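Local coordinates for enoyl-acyl carrier protein reductase (PDB 6KIA) that probably reduces the enoyl double bond of acyl-carrier-protein-bound fatty acids with NADH, and belongs to an enoyl reductase type linked to triclosan resistance, at residues S13-K18 and G231-Y236; R42-T47 and L409-S414; A153-A158 and A225-S230. All coordinates share one frame; numbering follows the deposited sequence.

All three contacts gather where strands 155-159 and 234-240 begin, in the mixed Rossmann-type sheet, on the same side of the chain's centre. Contact 1 lies about 9 Å from contact 2 and about 8 Å from contact 3, while contacts 2 and 3 are about 15 Å apart (centre to centre). Strands 155-159 and 234-240, used by contacts 3 and 1, are parallel neighbours, and helix 221-229 is followed directly by strand 234-240. Along the chain the segments of contacts 1 and 2 alternate, and contact 3 is nested inside both loops. The N-terminal loop, helix 394-413 and helix 221-229 thus pack together near two inner strands of the NADH-binding chain.

Contact 1. Residues S13-K18 and G231-Y236; sequences SNIFRK and GGQVRY
Ile15 and Phe16 of the N-terminal loop meet Gln233 and Arg235 through van der Waals contacts, one of them a methyl over a guanidinium. Ile15 CD1 touches Gln233 CB at 3.6 Å, the one side chain lying roughly perpendicular to the other. The same methyl carbon lies over one face of the Arg235 guanidinium, 4.0 Å from NH2. The Phe16 ring presents its edge to the aliphatic part of Arg235: CZ is 4.0 Å from Arg235 CG, close to the ring plane. Ile15 CG1 also sits over the centre of the Phe16 ring.

No hydrogen bond crosses between the segments; the polar bonds fix each side separately. Arg235, its chain bent at chi2 (-65°), turns back so that NH1 and NH2 both donate end-on to Gln233 OE1, at 3.0 and 2.9 Å. The oxygen lies near the guanidinium plane, and NH1 alone approaches it along a lone pair. NH1 additionally donates to Val234 O, and NH2 to Ser415 O, so the plane that Ile15 covers has little freedom to rotate. In segment 13-18, Asn14 OD1 accepts from Phe16 N (3.0 Å) while Asn14 ND2 donates to Phe16 O (2.9 Å).

The OD1 bond makes an Asx turn, which the ND2 bond reinforces, in the loop that precedes strand 21-25 of the Rossmann-type sheet and packs against the start of strand 234-240.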
loop_
_atom_site.group_PDB
_atom_site.type_symbol
_atom_site.label_atom_id
_atom_site.label_comp_id
_atom_site.label_asym_id
_atom_site.label_seq_id
_atom_site.Cartn_x
_atom_site.Cartn_y
_atom_site.Cartn_z
ATOM N N SER A 13 4.921 20.613 11.823
ATOM C CA SER A 13 3.958 20.842 12.902
ATOM C C SER A 13 3.442 19.512 13.474
ATOM O O SER A 13 3.533 18.450 12.833
ATOM C CB SER A 13 2.812 21.754 12.430
ATOM O OG SER A 13 1.791 21.043 11.761
ATOM N N ASN A 14 3.004 19.551 14.730
ATOM C CA ASN A 14 2.428 18.389 15.385
ATOM C C ASN A 14 1.405 18.806 16.432
ATOM O O ASN A 14 1.680 19.644 17.290
ATOM C CB ASN A 14 3.485 17.510 16.068
ATOM C CG ASN A 14 2.855 16.477 17.010
ATOM O OD1 ASN A 14 2.110 15.597 16.563
ATOM N ND2 ASN A 14 3.181 16.545 18.296
ATOM N N ILE A 15 0.233 18.195 16.374
ATOM C CA ILE A 15 -0.808 18.451 17.373
ATOM C C ILE A 15 -1.044 17.273 18.316
ATOM O O ILE A 15 -1.829 17.382 19.266
ATOM C CB ILE A 15 -2.145 18.791 16.698
ATOM C CG1 ILE A 15 -2.668 17.583 15.903
ATOM C CG2 ILE A 15 -1.986 19.998 15.783
ATOM C CD1 ILE A 15 -4.064 17.784 15.353
ATOM N N PHE A 16 -0.396 16.142 18.057
ATOM C CA PHE A 16 -0.695 14.929 18.807
ATOM C C PHE A 16 0.167 14.798 20.063
ATOM O O PHE A 16 1.369 15.118 20.070
ATOM C CB PHE A 16 -0.554 13.689 17.903
ATOM C CG PHE A 16 -1.469 13.727 16.699
ATOM C CD1 PHE A 16 -2.820 13.442 16.838
ATOM C CD2 PHE A 16 -0.976 14.057 15.434
ATOM C CE1 PHE A 16 -3.679 13.499 15.745
ATOM C CE2 PHE A 16 -1.848 14.117 14.325
ATOM C CZ PHE A 16 -3.203 13.826 14.504
ATOM N N ARG A 17 -0.475 14.349 21.135
ATOM C CA ARG A 17 0.135 14.317 22.458
ATOM C C ARG A 17 -0.342 13.077 23.203
ATOM O O ARG A 17 -1.232 12.381 22.725
ATOM C CB ARG A 17 -0.238 15.587 23.239
ATOM C CG ARG A 17 0.946 16.338 23.812
ATOM C CD ARG A 17 0.676 17.835 23.893
ATOM N NE ARG A 17 1.563 18.593 23.009
ATOM C CZ ARG A 17 1.154 19.252 21.928
ATOM N NH1 ARG A 17 -0.136 19.268 21.609
ATOM N NH2 ARG A 17 2.025 19.906 21.173
ATOM N N LYS A 18 0.237 12.813 24.374
ATOM C CA LYS A 18 -0.319 11.832 25.311
ATOM C C LYS A 18 -1.834 11.979 25.484
ATOM O O LYS A 18 -2.327 13.084 25.717
ATOM C CB LYS A 18 0.355 11.987 26.679
ATOM C CG LYS A 18 0.209 10.793 27.612
ATOM C CD LYS A 18 0.633 11.176 29.026
ATOM C CE LYS A 18 -0.077 12.443 29.489
ATOM N NZ LYS A 18 0.435 12.930 30.802
ATOM N N GLY A 231 -13.495 20.161 21.154
ATOM C CA GLY A 231 -12.169 20.745 21.055
ATOM C C GLY A 231 -11.099 19.800 20.528
ATOM O O GLY A 231 -9.900 20.059 20.673
ATOM N N GLY A 232 -11.522 18.690 19.936
ATOM C CA GLY A 232 -10.559 17.752 19.365
ATOM C C GLY A 232 -10.360 17.936 17.879
ATOM O O GLY A 232 -11.107 18.668 17.232
ATOM N N GLN A 233 -9.321 17.278 17.350
ATOM C CA GLN A 233 -9.045 17.200 15.904
ATOM C C GLN A 233 -9.089 15.754 15.444
ATOM O O GLN A 233 -8.649 14.854 16.157
ATOM C CB GLN A 233 -7.672 17.792 15.576
ATOM C CG GLN A 233 -7.541 19.273 15.899
ATOM C CD GLN A 233 -8.283 20.146 14.915
ATOM O OE1 GLN A 233 -8.272 19.891 13.709
ATOM N NE2 GLN A 233 -8.908 21.208 15.419
ATOM N N VAL A 234 -9.622 15.528 14.252
ATOM C CA VAL A 234 -9.668 14.184 13.685
ATOM C C VAL A 234 -9.022 14.160 12.305
ATOM O O VAL A 234 -9.270 15.038 11.469
ATOM C CB VAL A 234 -11.118 13.672 13.593
ATOM C CG1 VAL A 234 -11.186 12.296 12.893
ATOM C CG2 VAL A 234 -11.724 13.607 14.977
ATOM N N ARG A 235 -8.191 13.146 12.076
ATOM C CA ARG A 235 -7.497 12.980 10.813
ATOM C C ARG A 235 -7.663 11.543 10.299
ATOM O O ARG A 235 -7.728 10.588 11.085
ATOM C CB ARG A 235 -6.014 13.289 10.988
ATOM C CG ARG A 235 -5.697 14.673 11.519
ATOM C CD ARG A 235 -6.111 15.755 10.540
ATOM N NE ARG A 235 -5.677 17.068 11.013
ATOM C CZ ARG A 235 -6.459 17.902 11.688
ATOM N NH1 ARG A 235 -7.710 17.565 11.934
ATOM N NH2 ARG A 235 -5.991 19.073 12.099
ATOM N N TYR A 236 -7.730 11.405 8.979
ATOM C CA TYR A 236 -7.699 10.096 8.308
ATOM C C TYR A 236 -6.543 10.090 7.329
ATOM O O TYR A 236 -6.336 11.079 6.626
ATOM C CB TYR A 236 -8.992 9.808 7.551
ATOM C CG TYR A 236 -10.209 9.851 8.443
ATOM C CD1 TYR A 236 -10.821 11.065 8.738
ATOM C CD2 TYR A 236 -10.722 8.693 9.019
ATOM C CE1 TYR A 236 -11.921 11.122 9.577
ATOM C CE2 TYR A 236 -11.832 8.751 9.855
ATOM C CZ TYR A 236 -12.412 9.965 10.124
ATOM O OH TYR A 236 -13.516 10.030 10.946
#

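Contact 2. Residues R42-T47 and L409-S414; sequences RDAGMT and LMFHES
A Met-aromatic contact and a Schellman motif define this meeting of two helix ends in the Rossmann-type domain, where the turn after helix 34-43 faces the C-terminal part of helix 394-413. Phe411 receives both partners from the turn. Met46 SD comes to the edge of its ring, 3.7 Å from CE1; the sulfur is 5.0 Å from the ring centroid and 87° off the normal, which places it essentially in the ring plane. Met46 and Phe411 run antiparallel, side by side. The extended chi2 of Met46 (-179°) carries SD out to the ring edge, and the bend at chi3 then turns CE aside. Ala44 CB meets the outer end of the same ring at an oblique angle, 3.6 Å from Phe411 CZ and 3.9 Å from CE2.

Gly45, at positive phi, lies between the two contact residues and turns the chain at the Schellman motif, where Gly45 N donates to Arg42 O at 3.0 Å. Ala44 and Met46 both direct their CB atoms toward helix 394-413. Phe411 and Met46 are buried. Leu37 of helix 34-43 also touches Phe411, and Phe16 meets its ring with planes about 40° apart.

Near the C-terminal end of helix 394-413, Ser414 OG and the backbone N of Ser414 both donate to Met410 O, each at 2.9 Å, reaching the carbonyl oxygen from opposite faces of its plane.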
loop_
_atom_site.group_PDB
_atom_site.type_symbol
_atom_site.label_atom_id
_atom_site.label_comp_id
_atom_site.label_asym_id
_atom_site.label_seq_id
_atom_site.Cartn_x
_atom_site.Cartn_y
_atom_site.Cartn_z
ATOM N N ARG A 42 3.767 6.183 18.221
ATOM C CA ARG A 42 4.203 5.637 19.505
ATOM C C ARG A 42 5.130 6.651 20.155
ATOM O O ARG A 42 4.994 6.937 21.351
ATOM C CB ARG A 42 4.886 4.266 19.327
ATOM C CG ARG A 42 5.142 3.510 20.628
ATOM C CD ARG A 42 5.497 2.032 20.406
ATOM N NE ARG A 42 4.422 1.258 19.784
ATOM C CZ ARG A 42 4.394 0.890 18.506
ATOM N NH1 ARG A 42 5.388 1.212 17.690
ATOM N NH2 ARG A 42 3.371 0.186 18.045
ATOM N N ASP A 43 6.052 7.239 19.383
ATOM C CA ASP A 43 7.046 8.099 20.041
ATOM C C ASP A 43 6.447 9.445 20.431
ATOM O O ASP A 43 6.997 10.146 21.277
ATOM C CB ASP A 43 8.288 8.336 19.165
ATOM C CG ASP A 43 8.911 7.061 18.648
ATOM O OD1 ASP A 43 8.861 6.028 19.351
ATOM O OD2 ASP A 43 9.523 7.116 17.552
ATOM N N ALA A 44 5.301 9.798 19.849
ATOM C CA ALA A 44 4.620 11.031 20.242
ATOM C C ALA A 44 3.806 10.806 21.514
ATOM O O ALA A 44 3.251 11.748 22.068
ATOM C CB ALA A 44 3.718 11.542 19.119
ATOM N N GLY A 45 3.746 9.561 21.976
ATOM C CA GLY A 45 3.047 9.244 23.215
ATOM C C GLY A 45 1.562 8.972 23.049
ATOM O O GLY A 45 0.794 9.008 24.011
ATOM N N MET A 46 1.148 8.666 21.825
ATOM C CA MET A 46 -0.258 8.363 21.573
ATOM C C MET A 46 -0.619 6.969 22.055
ATOM O O MET A 46 0.211 6.057 22.095
ATOM C CB MET A 46 -0.578 8.472 20.078
ATOM C CG MET A 46 -0.378 9.863 19.545
ATOM S SD MET A 46 -0.785 9.960 17.778
ATOM C CE MET A 46 -2.590 10.070 17.818
ATOM N N THR A 47 -1.868 6.829 22.458
ATOM C CA THR A 47 -2.457 5.523 22.672
ATOM C C THR A 47 -2.702 4.813 21.353
ATOM O O THR A 47 -3.327 5.364 20.453
ATOM C CB THR A 47 -3.769 5.638 23.413
ATOM O OG1 THR A 47 -3.523 6.312 24.652
ATOM C CG2 THR A 47 -4.340 4.258 23.695
ATOM N N LEU A 409 6.874 12.021 7.664
ATOM C CA LEU A 409 6.184 12.826 6.671
ATOM C C LEU A 409 4.665 12.731 6.834
ATOM O O LEU A 409 3.995 13.758 6.899
ATOM C CB LEU A 409 6.578 12.400 5.248
ATOM C CG LEU A 409 7.976 12.867 4.805
ATOM C CD1 LEU A 409 8.347 12.278 3.442
ATOM C CD2 LEU A 409 8.069 14.390 4.780
ATOM N N MET A 410 4.117 11.516 6.887
ATOM C CA MET A 410 2.675 11.363 6.995
ATOM C C MET A 410 2.196 11.822 8.382
ATOM O O MET A 410 1.178 12.520 8.493
ATOM C CB MET A 410 2.269 9.925 6.728
ATOM C CG MET A 410 2.550 9.515 5.281
ATOM S SD MET A 410 2.223 7.772 4.984
ATOM C CE MET A 410 0.451 7.635 5.333
ATOM N N PHE A 411 2.958 11.479 9.422
ATOM C CA PHE A 411 2.541 11.821 10.788
ATOM C C PHE A 411 2.458 13.332 10.963
ATOM O O PHE A 411 1.472 13.855 11.516
ATOM C CB PHE A 411 3.502 11.216 11.820
ATOM C CG PHE A 411 3.034 11.405 13.244
ATOM C CD1 PHE A 411 1.929 10.728 13.726
ATOM C CD2 PHE A 411 3.694 12.297 14.079
ATOM C CE1 PHE A 411 1.482 10.941 15.057
ATOM C CE2 PHE A 411 3.266 12.507 15.396
ATOM C CZ PHE A 411 2.165 11.818 15.879
ATOM N N HIS A 412 3.469 14.056 10.476
ATOM C CA HIS A 412 3.467 15.508 10.651
ATOM C C HIS A 412 2.553 16.229 9.652
ATOM O O HIS A 412 1.876 17.192 10.022
ATOM C CB HIS A 412 4.900 16.060 10.582
ATOM C CG HIS A 412 5.742 15.697 11.767
ATOM N ND1 HIS A 412 5.394 16.044 13.056
ATOM C CD2 HIS A 412 6.933 15.055 11.859
ATOM C CE1 HIS A 412 6.328 15.621 13.892
ATOM N NE2 HIS A 412 7.266 15.010 13.192
ATOM N N GLU A 413 2.504 15.777 8.397
ATOM C CA GLU A 413 1.600 16.402 7.456
ATOM C C GLU A 413 0.151 16.255 7.932
ATOM O O GLU A 413 -0.671 17.148 7.724
ATOM C CB GLU A 413 1.762 15.797 6.063
ATOM C CG GLU A 413 0.981 16.522 4.959
ATOM C CD GLU A 413 1.452 17.963 4.741
ATOM O OE1 GLU A 413 2.570 18.330 5.174
ATOM O OE2 GLU A 413 0.707 18.721 4.099
ATOM N N SER A 414 -0.174 15.132 8.563
ATOM C CA SER A 414 -1.558 14.955 9.008
ATOM C C SER A 414 -1.951 15.911 10.124
ATOM O O SER A 414 -3.127 16.133 10.330
ATOM C CB SER A 414 -1.835 13.522 9.437
ATOM O OG SER A 414 -1.692 12.621 8.342
#

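Contact 3. Residues A153-A158 and A225-S230; sequences ANAFFA and ARLEKS
Leu227 points from helix 221-229 toward the beginning of strand 155-159, and its isobutyl group supplies the direct side-chain contact. CD1 reaches the CB of Ala155 at 3.6 Å, methyl against methyl, since Ala155 also directs its CB toward the helix. Leu227 CD2 lies 3.8 Å from Ala153 O, and CD1 is also near that oxygen, at 3.9 Å. The carbonyl of Ala153 is thus bordered by both methyls. Chi1 (-64°) sets CG of Leu227 beside the backbone N, and the extended chi2 aims CD1 at Ala155, leaving CD2 near the Ala153 carbonyl oxygen.

The pair belongs to a helix-on-sheet layer of the Rossmann-type fold: helix 221-229 leads into strand 234-240, which runs parallel to strand 155-159 in the sheet. Leu227 accordingly also touches Val234, and so bears on both neighbouring strands.

Beside this apolar patch, one water spans the polar backbone groups. It donates to Ala153 O at 2.8 Å and to Leu227 O at 2.9 Å, bridging the two carbonyl oxygens across the contact. Ser230 OG, 3.0 Å from that water, donates back to Arg226 O (2.8 Å) next to the C-terminal end of helix 221-229. Arg226 itself forms salt bridges with Asp146, at the end of helix 120-146, and Asp151, in the loop before the strand.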
loop_
_atom_site.group_PDB
_atom_site.type_symbol
_atom_site.label_atom_id
_atom_site.label_comp_id
_atom_site.label_asym_id
_atom_site.label_seq_id
_atom_site.Cartn_x
_atom_site.Cartn_y
_atom_site.Cartn_z
ATOM N N ALA A 153 -9.959 14.719 23.009
ATOM C CA ALA A 153 -8.817 14.069 22.353
ATOM C C ALA A 153 -8.758 14.325 20.855
ATOM O O ALA A 153 -9.759 14.651 20.202
ATOM C CB ALA A 153 -8.837 12.608 22.620
ATOM N N ASN A 154 -7.547 14.184 20.327
ATOM C CA ASN A 154 -7.331 14.106 18.884
ATOM C C ASN A 154 -7.332 12.653 18.492
ATOM O O ASN A 154 -6.896 11.812 19.266
ATOM C CB ASN A 154 -6.008 14.768 18.496
ATOM C CG ASN A 154 -5.965 16.248 18.835
ATOM O OD1 ASN A 154 -6.985 16.924 18.818
ATOM N ND2 ASN A 154 -4.765 16.758 19.122
ATOM N N ALA A 155 -7.849 12.346 17.303
ATOM C CA ALA A 155 -7.849 10.986 16.812
ATOM C C ALA A 155 -7.242 10.942 15.390
ATOM O O ALA A 155 -7.527 11.785 14.529
ATOM C CB ALA A 155 -9.264 10.396 16.820
ATOM N N PHE A 156 -6.437 9.916 15.170
ATOM C CA PHE A 156 -5.706 9.691 13.925
ATOM C C PHE A 156 -6.073 8.286 13.463
ATOM O O PHE A 156 -5.652 7.289 14.064
ATOM C CB PHE A 156 -4.189 9.831 14.209
ATOM C CG PHE A 156 -3.291 9.873 12.988
ATOM C CD1 PHE A 156 -2.134 10.646 13.010
ATOM C CD2 PHE A 156 -3.644 9.253 11.801
ATOM C CE1 PHE A 156 -1.282 10.711 11.882
ATOM C CE2 PHE A 156 -2.800 9.317 10.678
ATOM C CZ PHE A 156 -1.644 10.058 10.732
ATOM N N PHE A 157 -6.883 8.203 12.406
ATOM C CA PHE A 157 -7.290 6.916 11.853
ATOM C C PHE A 157 -6.416 6.630 10.645
ATOM O O PHE A 157 -6.488 7.365 9.664
ATOM C CB PHE A 157 -8.775 6.918 11.432
ATOM C CG PHE A 157 -9.746 7.054 12.573
ATOM C CD1 PHE A 157 -10.233 5.931 13.234
ATOM C CD2 PHE A 157 -10.190 8.297 12.950
ATOM C CE1 PHE A 157 -11.153 6.049 14.267
ATOM C CE2 PHE A 157 -11.112 8.438 13.970
ATOM C CZ PHE A 157 -11.587 7.305 14.653
ATOM N N ALA A 158 -5.572 5.596 10.717
ATOM C CA ALA A 158 -4.647 5.298 9.618
ATOM C C ALA A 158 -5.081 4.038 8.841
ATOM O O ALA A 158 -4.950 2.902 9.311
ATOM C CB ALA A 158 -3.222 5.137 10.163
ATOM N N ALA A 225 -17.720 13.636 15.102
ATOM C CA ALA A 225 -18.573 14.742 15.534
ATOM C C ALA A 225 -18.368 15.081 17.015
ATOM O O ALA A 225 -18.251 16.256 17.384
ATOM C CB ALA A 225 -20.018 14.416 15.271
ATOM N N ARG A 226 -18.299 14.056 17.858
ATOM C CA ARG A 226 -18.203 14.314 19.288
ATOM C C ARG A 226 -16.847 14.953 19.625
ATOM O O ARG A 226 -16.766 15.894 20.439
ATOM C CB ARG A 226 -18.441 13.025 20.095
ATOM C CG ARG A 226 -17.995 13.092 21.565
ATOM C CD ARG A 226 -18.274 11.802 22.326
ATOM N NE ARG A 226 -17.477 10.665 21.860
ATOM C CZ ARG A 226 -16.235 10.430 22.261
ATOM N NH1 ARG A 226 -15.650 11.268 23.114
ATOM N NH2 ARG A 226 -15.569 9.374 21.801
ATOM N N LEU A 227 -15.790 14.482 18.962
ATOM C CA LEU A 227 -14.468 15.046 19.195
ATOM C C LEU A 227 -14.334 16.469 18.662
ATOM O O LEU A 227 -13.731 17.331 19.290
ATOM C CB LEU A 227 -13.383 14.156 18.549
ATOM C CG LEU A 227 -13.236 12.738 19.126
ATOM C CD1 LEU A 227 -12.081 12.016 18.427
ATOM C CD2 LEU A 227 -13.036 12.735 20.637
ATOM N N GLU A 228 -14.874 16.702 17.478
ATOM C CA GLU A 228 -14.787 17.993 16.841
ATOM C C GLU A 228 -15.563 19.021 17.666
ATOM O O GLU A 228 -15.137 20.165 17.798
ATOM C CB GLU A 228 -15.282 17.886 15.399
ATOM C CG GLU A 228 -14.142 17.445 14.478
ATOM C CD GLU A 228 -14.532 17.297 13.025
ATOM O OE1 GLU A 228 -15.708 17.551 12.688
ATOM O OE2 GLU A 228 -13.644 16.920 12.224
ATOM N N LYS A 229 -16.673 18.585 18.250
ATOM C CA LYS A 229 -17.473 19.456 19.104
ATOM C C LYS A 229 -16.862 19.649 20.499
ATOM O O LYS A 229 -17.249 20.575 21.214
ATOM C CB LYS A 229 -18.898 18.909 19.213
ATOM C CG LYS A 229 -19.779 19.331 18.040
ATOM C CD LYS A 229 -21.082 18.552 17.980
ATOM C CE LYS A 229 -21.953 19.038 16.826
ATOM N NZ LYS A 229 -22.286 20.491 16.940
ATOM N N SER A 230 -15.926 18.789 20.905
ATOM C CA SER A 230 -15.329 18.962 22.232
ATOM C C SER A 230 -13.874 19.446 22.207
ATOM O O SER A 230 -13.107 19.157 23.122
ATOM C CB SER A 230 -15.422 17.667 23.043
ATOM O OG SER A 230 -14.833 16.568 22.370
HETATM O O HOH W 1 -12.159 15.825 21.147
#